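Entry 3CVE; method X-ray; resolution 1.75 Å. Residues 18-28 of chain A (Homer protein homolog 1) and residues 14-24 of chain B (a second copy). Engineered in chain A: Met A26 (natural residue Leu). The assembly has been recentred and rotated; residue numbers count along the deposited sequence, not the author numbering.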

# COMPACT_ATOMS: atom_id res chain seq x y z
N ASP A 18 -45.22 -0.88 -31.49
CA ASP A 18 -43.79 -1.08 -31.66
C ASP A 18 -43.01 -0.26 -30.64
O ASP A 18 -42.11 -0.81 -30.00
CB ASP A 18 -43.35 -0.68 -33.07
CG ASP A 18 -41.96 -1.18 -33.44
OD1 ASP A 18 -41.28 -1.86 -32.63
OD2 ASP A 18 -41.53 -0.92 -34.58
N LEU A 19 -43.39 1.01 -30.47
CA LEU A 19 -42.72 1.94 -29.52
C LEU A 19 -42.84 1.47 -28.08
O LEU A 19 -41.89 1.63 -27.29
CB LEU A 19 -43.27 3.38 -29.68
CG LEU A 19 -42.85 4.19 -30.92
CD1 LEU A 19 -43.73 5.45 -31.10
CD2 LEU A 19 -41.36 4.58 -30.92
N GLU A 20 -44.01 0.91 -27.72
CA GLU A 20 -44.25 0.44 -26.35
C GLU A 20 -43.29 -0.70 -26.03
O GLU A 20 -42.75 -0.78 -24.92
CB GLU A 20 -45.71 -0.00 -26.17
CG GLU A 20 -46.71 1.14 -26.07
CD GLU A 20 -48.16 0.66 -26.15
OE1 GLU A 20 -48.45 -0.26 -26.96
OE2 GLU A 20 -49.01 1.18 -25.39
N GLY A 21 -43.08 -1.57 -27.02
CA GLY A 21 -42.14 -2.69 -26.88
C GLY A 21 -40.70 -2.21 -26.73
O GLY A 21 -39.99 -2.68 -25.83
N GLN A 22 -40.29 -1.29 -27.60
CA GLN A 22 -38.93 -0.71 -27.55
C GLN A 22 -38.68 0.03 -26.25
O GLN A 22 -37.58 -0.01 -25.71
CB GLN A 22 -38.70 0.27 -28.69
CG GLN A 22 -38.58 -0.37 -30.06
CD GLN A 22 -38.33 0.66 -31.14
OE1 GLN A 22 -37.44 1.50 -31.02
NE2 GLN A 22 -39.09 0.57 -32.22
N LEU A 23 -39.71 0.71 -25.75
CA LEU A 23 -39.57 1.42 -24.49
C LEU A 23 -39.41 0.44 -23.33
O LEU A 23 -38.51 0.62 -22.50
CB LEU A 23 -40.76 2.34 -24.28
CG LEU A 23 -40.77 3.58 -25.16
CD1 LEU A 23 -42.09 4.35 -25.02
CD2 LEU A 23 -39.63 4.51 -24.74
N SER A 24 -40.28 -0.57 -23.26
CA SER A 24 -40.18 -1.63 -22.24
C SER A 24 -38.78 -2.24 -22.18
O SER A 24 -38.16 -2.34 -21.09
CB SER A 24 -41.23 -2.73 -22.51
OG SER A 24 -40.93 -3.89 -21.75
N GLU A 25 -38.25 -2.59 -23.35
CA GLU A 25 -36.92 -3.17 -23.48
C GLU A 25 -35.83 -2.23 -22.96
O GLU A 25 -34.97 -2.64 -22.17
CB GLU A 25 -36.70 -3.54 -24.95
CG GLU A 25 -35.37 -4.12 -25.35
CD GLU A 25 -35.45 -4.76 -26.73
OE1 GLU A 25 -36.56 -4.76 -27.34
OE2 GLU A 25 -34.42 -5.26 -27.22
N MSE A 26 -35.89 -0.96 -23.38
CA MSE A 26 -34.89 0.06 -23.00
C MSE A 26 -34.91 0.39 -21.51
O MSE A 26 -33.85 0.55 -20.89
CB MSE A 26 -35.08 1.34 -23.82
CG MSE A 26 -34.63 1.22 -25.26
SE MSE A 26 -35.69 2.43 -26.35
CE MSE A 26 -34.69 2.38 -28.04
N GLU A 27 -36.10 0.51 -20.94
CA GLU A 27 -36.24 0.81 -19.50
C GLU A 27 -35.70 -0.34 -18.67
O GLU A 27 -35.06 -0.13 -17.62
CB GLU A 27 -37.71 1.12 -19.14
CG GLU A 27 -38.32 2.36 -19.86
CD GLU A 27 -39.84 2.40 -19.81
OE1 GLU A 27 -40.45 1.49 -19.20
OE2 GLU A 27 -40.44 3.33 -20.39
N GLN A 28 -35.94 -1.57 -19.14
CA GLN A 28 -35.42 -2.79 -18.47
C GLN A 28 -33.89 -2.86 -18.53
O GLN A 28 -33.23 -3.20 -17.54
CB GLN A 28 -36.07 -4.04 -19.08
CG GLN A 28 -37.54 -4.21 -18.70
CD GLN A 28 -38.23 -5.43 -19.35
OE1 GLN A 28 -39.02 -5.29 -20.29
NE2 GLN A 28 -37.95 -6.61 -18.82
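Chain B 14-24: IRNKDLEGQLS

Both stretches are helical from end to end, each a segment of a longer helix, with phi and psi staying close to -60° and -45° and an unbroken ladder of i to i+4 backbone hydrogen bonds. In chain B the ladder runs from Asp B18 N to Ile B14 O (3.1 Å) through to Ser B24 N to Glu B20 O (3.0 Å). Chain B lies alongside chain A in the same N-to-C sense: the axes diverge by 27°, with a signed crossing angle of +27°, and approach to 9.8 Å. The register is in step, like residue against like. Leu A19 CA is 6.4 Å from Leu B19 CA, and one helical turn later Leu A23 CA is 6.2 Å from Leu B23 CA.

Equal numbering does not make the packing symmetric. Leu A19 points toward chain B with chi1 m and chi2 t, and enters a hole formed by Asn B16, Leu B19, Glu B20 and Leu B23. Its CD1 lies 3.8 Å from Leu B19 CB and 3.5 Å from Glu B20 CD, while its CD2 meets Leu B23 CD2 at 3.4 Å. The polar side of this hole is tied together within chain B, where Asn B16 ND2 donates to Glu B20 OE2 at 3.2 Å; Leu A19 CD1 comes within 3.6 Å of that same Asn B16 ND2.

Chain B returns a knob one turn on. Leu B23 adopts chi1 t and chi2 p, unlike Leu A19, Leu A23 and Leu B19, which are all m, t. Its CA-to-CB bond points sideways, yet its end comes nearer to chain A and settles among Leu A19, Gln A22, Leu A23 and Met A26. Met A26, an engineered selenomethionine, places SE 3.3 Å from Leu B23 CD1. Beside the two knobs, which touch each other, Leu A23 packs against Leu B19 and the backbone of chain B: its CD1 is 3.7 Å from Leu B19 CD2, and its CD2 is 3.5 Å from Leu B23 N.

The charged contact flanks the leucines. Arg B15 and Glu A20 both leave their helices sideways, but their long side chains bend back to meet, so Arg B15 NH1 donates to Glu A20 OE2 at 3.0 Å in a salt bridge. The carboxylate oxygen lies at the edge of the guanidinium, near its plane, which suits an N-H donor. One water bridges the same two side chains, accepting from Arg B15 NE at 3.0 Å and donating to Glu A20 OE2 at 3.2 Å. Farther along, a second water joins Glu A27 OE2 (3.4 Å) and Gln B22 OE1 (3.3 Å) through two weak hydrogen bonds. Gln B22 is also held within its own helix, its NE2 donating to Asp B18 OD1 at 3.1 Å.

The rule to read here is a leucine seam of interlocking knobs, flanked on one side by an Arg-Glu salt bridge and a weak water-mediated Gln-Glu link. Gly A21 and Gly B21 take no part in the contact.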

# COMPACT_ATOMS: atom_id res chain seq x y z
N ILE B 14 -51.91 11.79 -30.67
CA ILE B 14 -51.42 12.36 -29.37
C ILE B 14 -50.58 11.33 -28.58
O ILE B 14 -49.47 11.64 -28.10
CB ILE B 14 -52.61 12.94 -28.55
CG1 ILE B 14 -53.25 14.02 -29.42
CG2 ILE B 14 -52.20 13.46 -27.12
CD1 ILE B 14 -54.45 14.77 -28.80
N ARG B 15 -51.11 10.11 -28.48
CA ARG B 15 -50.34 9.00 -27.91
C ARG B 15 -49.00 8.74 -28.61
O ARG B 15 -47.97 8.47 -27.95
CB ARG B 15 -51.16 7.72 -27.93
CG ARG B 15 -50.39 6.54 -27.41
CD ARG B 15 -50.18 6.61 -25.90
NE ARG B 15 -49.83 5.28 -25.39
CZ ARG B 15 -49.09 5.04 -24.30
NH1 ARG B 15 -48.82 3.79 -23.95
NH2 ARG B 15 -48.63 6.05 -23.57
N ASN B 16 -49.01 8.81 -29.94
CA ASN B 16 -47.78 8.60 -30.69
C ASN B 16 -46.73 9.66 -30.36
O ASN B 16 -45.56 9.34 -30.15
CB ASN B 16 -48.06 8.55 -32.19
CG ASN B 16 -46.79 8.45 -33.02
OD1 ASN B 16 -46.37 9.45 -33.61
ND2 ASN B 16 -46.18 7.26 -33.08
N LYS B 17 -47.17 10.91 -30.29
CA LYS B 17 -46.23 12.01 -29.90
C LYS B 17 -45.61 11.80 -28.52
O LYS B 17 -44.43 12.05 -28.32
CB LYS B 17 -46.91 13.36 -30.03
CG LYS B 17 -47.21 13.75 -31.46
CD LYS B 17 -45.96 13.79 -32.35
CE LYS B 17 -46.34 13.89 -33.84
NZ LYS B 17 -46.88 12.59 -34.33
N ASP B 18 -46.43 11.32 -27.59
CA ASP B 18 -46.04 10.97 -26.23
C ASP B 18 -44.95 9.89 -26.23
O ASP B 18 -43.84 10.08 -25.65
CB ASP B 18 -47.30 10.49 -25.47
CG ASP B 18 -47.06 10.19 -24.00
OD1 ASP B 18 -45.92 10.30 -23.47
OD2 ASP B 18 -48.05 9.83 -23.35
N LEU B 19 -45.26 8.78 -26.91
CA LEU B 19 -44.33 7.64 -27.03
C LEU B 19 -43.02 7.98 -27.73
O LEU B 19 -41.92 7.54 -27.29
CB LEU B 19 -45.04 6.47 -27.73
CG LEU B 19 -46.18 5.85 -26.92
CD1 LEU B 19 -46.95 4.84 -27.78
CD2 LEU B 19 -45.65 5.13 -25.68
N GLU B 20 -43.12 8.77 -28.81
CA GLU B 20 -41.92 9.19 -29.54
C GLU B 20 -41.02 10.01 -28.62
O GLU B 20 -39.80 9.84 -28.61
CB GLU B 20 -42.28 9.96 -30.82
CG GLU B 20 -43.14 9.14 -31.84
CD GLU B 20 -42.39 8.18 -32.77
OE1 GLU B 20 -41.19 7.89 -32.59
OE2 GLU B 20 -43.05 7.68 -33.73
N GLY B 21 -41.65 10.87 -27.81
CA GLY B 21 -40.92 11.67 -26.86
C GLY B 21 -40.26 10.80 -25.81
O GLY B 21 -39.07 10.97 -25.53
N GLN B 22 -41.02 9.88 -25.22
CA GLN B 22 -40.44 8.89 -24.29
C GLN B 22 -39.26 8.13 -24.89
O GLN B 22 -38.22 7.92 -24.22
CB GLN B 22 -41.50 7.89 -23.88
CG GLN B 22 -42.54 8.46 -22.93
CD GLN B 22 -43.48 7.37 -22.44
OE1 GLN B 22 -43.03 6.35 -21.91
NE2 GLN B 22 -44.78 7.59 -22.58
N LEU B 23 -39.39 7.71 -26.14
CA LEU B 23 -38.26 7.07 -26.81
C LEU B 23 -37.03 7.99 -26.86
O LEU B 23 -35.92 7.55 -26.56
CB LEU B 23 -38.63 6.60 -28.21
CG LEU B 23 -37.64 5.69 -28.95
CD1 LEU B 23 -37.49 4.37 -28.25
CD2 LEU B 23 -38.09 5.43 -30.36
N SER B 24 -37.22 9.24 -27.27
CA SER B 24 -36.12 10.20 -27.33
C SER B 24 -35.45 10.36 -25.97
O SER B 24 -34.22 10.41 -25.84
CB SER B 24 -36.63 11.56 -27.77
OG SER B 24 -35.58 12.51 -27.78
O HOH W 1 -51.00 3.03 -27.07
O HOH W 2 -43.80 3.69 -20.08